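COG1633: Uncharacterized conserved protein (Magnetospirillum magnetotacticum, PDB 2OH3) binds zinc in a rubrerythrin-like four-helix bundle, though its physiological role is not established. Local coordinates at residues A47-L52 with A133-H138. Sequence-based numbering, arbitrary orientation. Where two conformers were deposited one is given.
Sequences ARFSTL and AEEAEH. With ZN (zinc ion), chain B.
One face of the Phe49 ring takes the edge of the His138 imidazole, whose CE1 sits over the ring centre, 3.5 Å from Phe49 CE1. The pair is a T-shaped stack, planes at 89° and centroids 4.6 Å apart. On the imidazole itself, the backbone O of Glu134 lies over the border of one face rather than its centre. All this happens inside the four-helix bundle of the ferritin-like clan, where segments 47-52 and 133-138, on helices 37-61 and 122-148, run antiparallel with axes 13.3 Å apart. That is a wide gap, and Phe49 reaches across it because its CG is anti to the backbone N (chi1 169°), which places the ring against the imidazole. Glu134 is modelled in two positions; in the conformer described it comes from the opposite direction, its CG 3.7 Å from Phe49 CZ and its carboxylate nearly parallel to the phenyl plane. There Glu134 OE2 is placed to accept a long, bent hydrogen bond from His138 NE2 at 3.3 Å, on the anti side of the carboxylate; doubtful for that reason, it would help fix the imidazole's rotation. With an alanine in place of Phe49, the imidazole edge would probably lose its aromatic partner and a gap would open beside His138. The same imidazole binds the zinc ion through ND1, joined by Glu135 and by Glu105 of helix 94-118. Glu135 OE1 binds the zinc ion at 1.9 Å, while Glu135 OE2 stands 3.2 Å from the metal and 3.7 Å from Phe49 CE1.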
loop_
_atom_site.group_PDB
_atom_site.type_symbol
_atom_site.label_atom_id
_atom_site.label_comp_id
_atom_site.label_asym_id
_atom_site.label_seq_id
_atom_site.Cartn_x
_atom_site.Cartn_y
_atom_site.Cartn_z
ATOM N N ALA A 47 14.888 -8.941 -3.617
ATOM C CA ALA A 47 15.046 -7.621 -3.033
ATOM C C ALA A 47 16.358 -7.028 -3.558
ATOM O O ALA A 47 16.462 -5.828 -3.759
ATOM C CB ALA A 47 15.089 -7.690 -1.513
ATOM N N ARG A 48 17.350 -7.882 -3.730
ATOM C CA ARG A 48 18.643 -7.417 -4.230
ATOM C C ARG A 48 18.567 -7.024 -5.685
ATOM O O ARG A 48 19.173 -6.045 -6.080
ATOM C CB ARG A 48 19.725 -8.473 -4.000
ATOM C CG ARG A 48 21.094 -8.073 -4.541
ATOM C CD ARG A 48 21.634 -6.910 -3.799
ATOM N NE ARG A 48 22.942 -6.536 -4.328
ATOM C CZ ARG A 48 23.453 -5.309 -4.273
ATOM N NH1 ARG A 48 22.770 -4.302 -3.709
ATOM N NH2 ARG A 48 24.659 -5.081 -4.797
ATOM N N PHE A 49 17.832 -7.791 -6.494
ATOM C CA PHE A 49 17.605 -7.433 -7.878
ATOM C C PHE A 49 16.929 -6.042 -7.913
ATOM O O PHE A 49 17.304 -5.182 -8.745
ATOM C CB PHE A 49 16.732 -8.490 -8.599
ATOM C CG PHE A 49 16.243 -8.036 -9.953
ATOM C CD1 PHE A 49 15.124 -7.222 -10.069
ATOM C CD2 PHE A 49 16.918 -8.387 -11.100
ATOM C CE1 PHE A 49 14.666 -6.778 -11.330
ATOM C CE2 PHE A 49 16.478 -7.928 -12.368
ATOM C CZ PHE A 49 15.349 -7.132 -12.470
ATOM N N SER A 50 15.935 -5.810 -7.036
ATOM C CA SER A 50 15.257 -4.501 -7.008
ATOM C C SER A 50 16.224 -3.342 -6.831
ATOM O O SER A 50 16.150 -2.373 -7.541
ATOM C CB SER A 50 14.245 -4.400 -5.887
ATOM O OG SER A 50 13.838 -3.053 -5.768
ATOM N N THR A 51 17.105 -3.445 -5.858
ATOM C CA THR A 51 18.087 -2.430 -5.591
ATOM C C THR A 51 18.971 -2.155 -6.792
ATOM O O THR A 51 19.191 -0.991 -7.141
ATOM C CB THR A 51 18.941 -2.860 -4.418
ATOM O OG1 THR A 51 18.072 -3.033 -3.296
ATOM C CG2 THR A 51 20.003 -1.849 -4.121
ATOM N N LEU A 52 19.483 -3.221 -7.403
ATOM C CA LEU A 52 20.369 -3.107 -8.558
ATOM C C LEU A 52 19.682 -2.479 -9.755
ATOM O O LEU A 52 20.204 -1.552 -10.379
ATOM C CB LEU A 52 20.923 -4.482 -8.940
ATOM C CG LEU A 52 21.924 -5.080 -7.960
ATOM C CD1 LEU A 52 22.278 -6.474 -8.393
ATOM C CD2 LEU A 52 23.182 -4.227 -7.874
ATOM N N ALA A 133 10.212 -8.650 -20.249
ATOM C CA ALA A 133 10.838 -9.955 -20.447
ATOM C C ALA A 133 11.522 -10.442 -19.173
ATOM O O ALA A 133 11.424 -11.623 -18.828
ATOM C CB ALA A 133 11.838 -9.920 -21.623
ATOM N N GLU A 134 12.228 -9.548 -18.489
ATOM C CA GLU A 134 12.855 -9.939 -17.230
ATOM C C GLU A 134 11.831 -10.220 -16.116
ATOM O O GLU A 134 12.007 -11.171 -15.361
ATOM C CB GLU A 134 13.883 -8.894 -16.769
ATOM C CG GLU A 134 14.597 -9.224 -15.447
ATOM C CD GLU A 134 15.753 -10.210 -15.558
ATOM O OE1 GLU A 134 16.320 -10.398 -16.657
ATOM O OE2 GLU A 134 16.112 -10.784 -14.511
ATOM N N GLU A 135 10.780 -9.426 -16.004
ATOM C CA GLU A 135 9.798 -9.692 -14.983
ATOM C C GLU A 135 9.159 -11.024 -15.241
ATOM O O GLU A 135 8.860 -11.735 -14.298
ATOM C CB GLU A 135 8.770 -8.552 -14.892
ATOM C CG GLU A 135 9.457 -7.250 -14.458
ATOM C CD GLU A 135 10.272 -7.450 -13.189
ATOM O OE1 GLU A 135 9.729 -8.053 -12.274
ATOM O OE2 GLU A 135 11.456 -7.077 -13.118
ATOM N N ALA A 136 9.002 -11.374 -16.520
ATOM C CA ALA A 136 8.430 -12.657 -16.958
ATOM C C ALA A 136 9.281 -13.825 -16.512
ATOM O O ALA A 136 8.769 -14.876 -16.117
ATOM C CB ALA A 136 8.264 -12.687 -18.487
ATOM N N GLU A 137 10.592 -13.635 -16.519
ATOM C CA GLU A 137 11.483 -14.677 -16.011
ATOM C C GLU A 137 11.277 -14.836 -14.515
ATOM O O GLU A 137 11.469 -15.911 -13.991
ATOM C CB GLU A 137 12.931 -14.329 -16.269
ATOM C CG GLU A 137 13.302 -14.415 -17.692
ATOM C CD GLU A 137 14.743 -13.995 -17.898
ATOM O OE1 GLU A 137 15.645 -14.808 -17.600
ATOM O OE2 GLU A 137 14.981 -12.846 -18.341
ATOM N N HIS A 138 10.917 -13.765 -13.822
ATOM C CA HIS A 138 10.669 -13.869 -12.364
ATOM C C HIS A 138 9.419 -14.654 -12.054
ATOM O O HIS A 138 9.392 -15.450 -11.113
ATOM C CB HIS A 138 10.550 -12.509 -11.735
ATOM C CG HIS A 138 11.795 -11.700 -11.854
ATOM N ND1 HIS A 138 11.865 -10.376 -11.478
ATOM C CD2 HIS A 138 13.027 -12.027 -12.310
ATOM C CE1 HIS A 138 13.082 -9.919 -11.710
ATOM N NE2 HIS A 138 13.814 -10.901 -12.196
HETATM ZN ZN ZN B . 10.395 -9.070 -10.853
#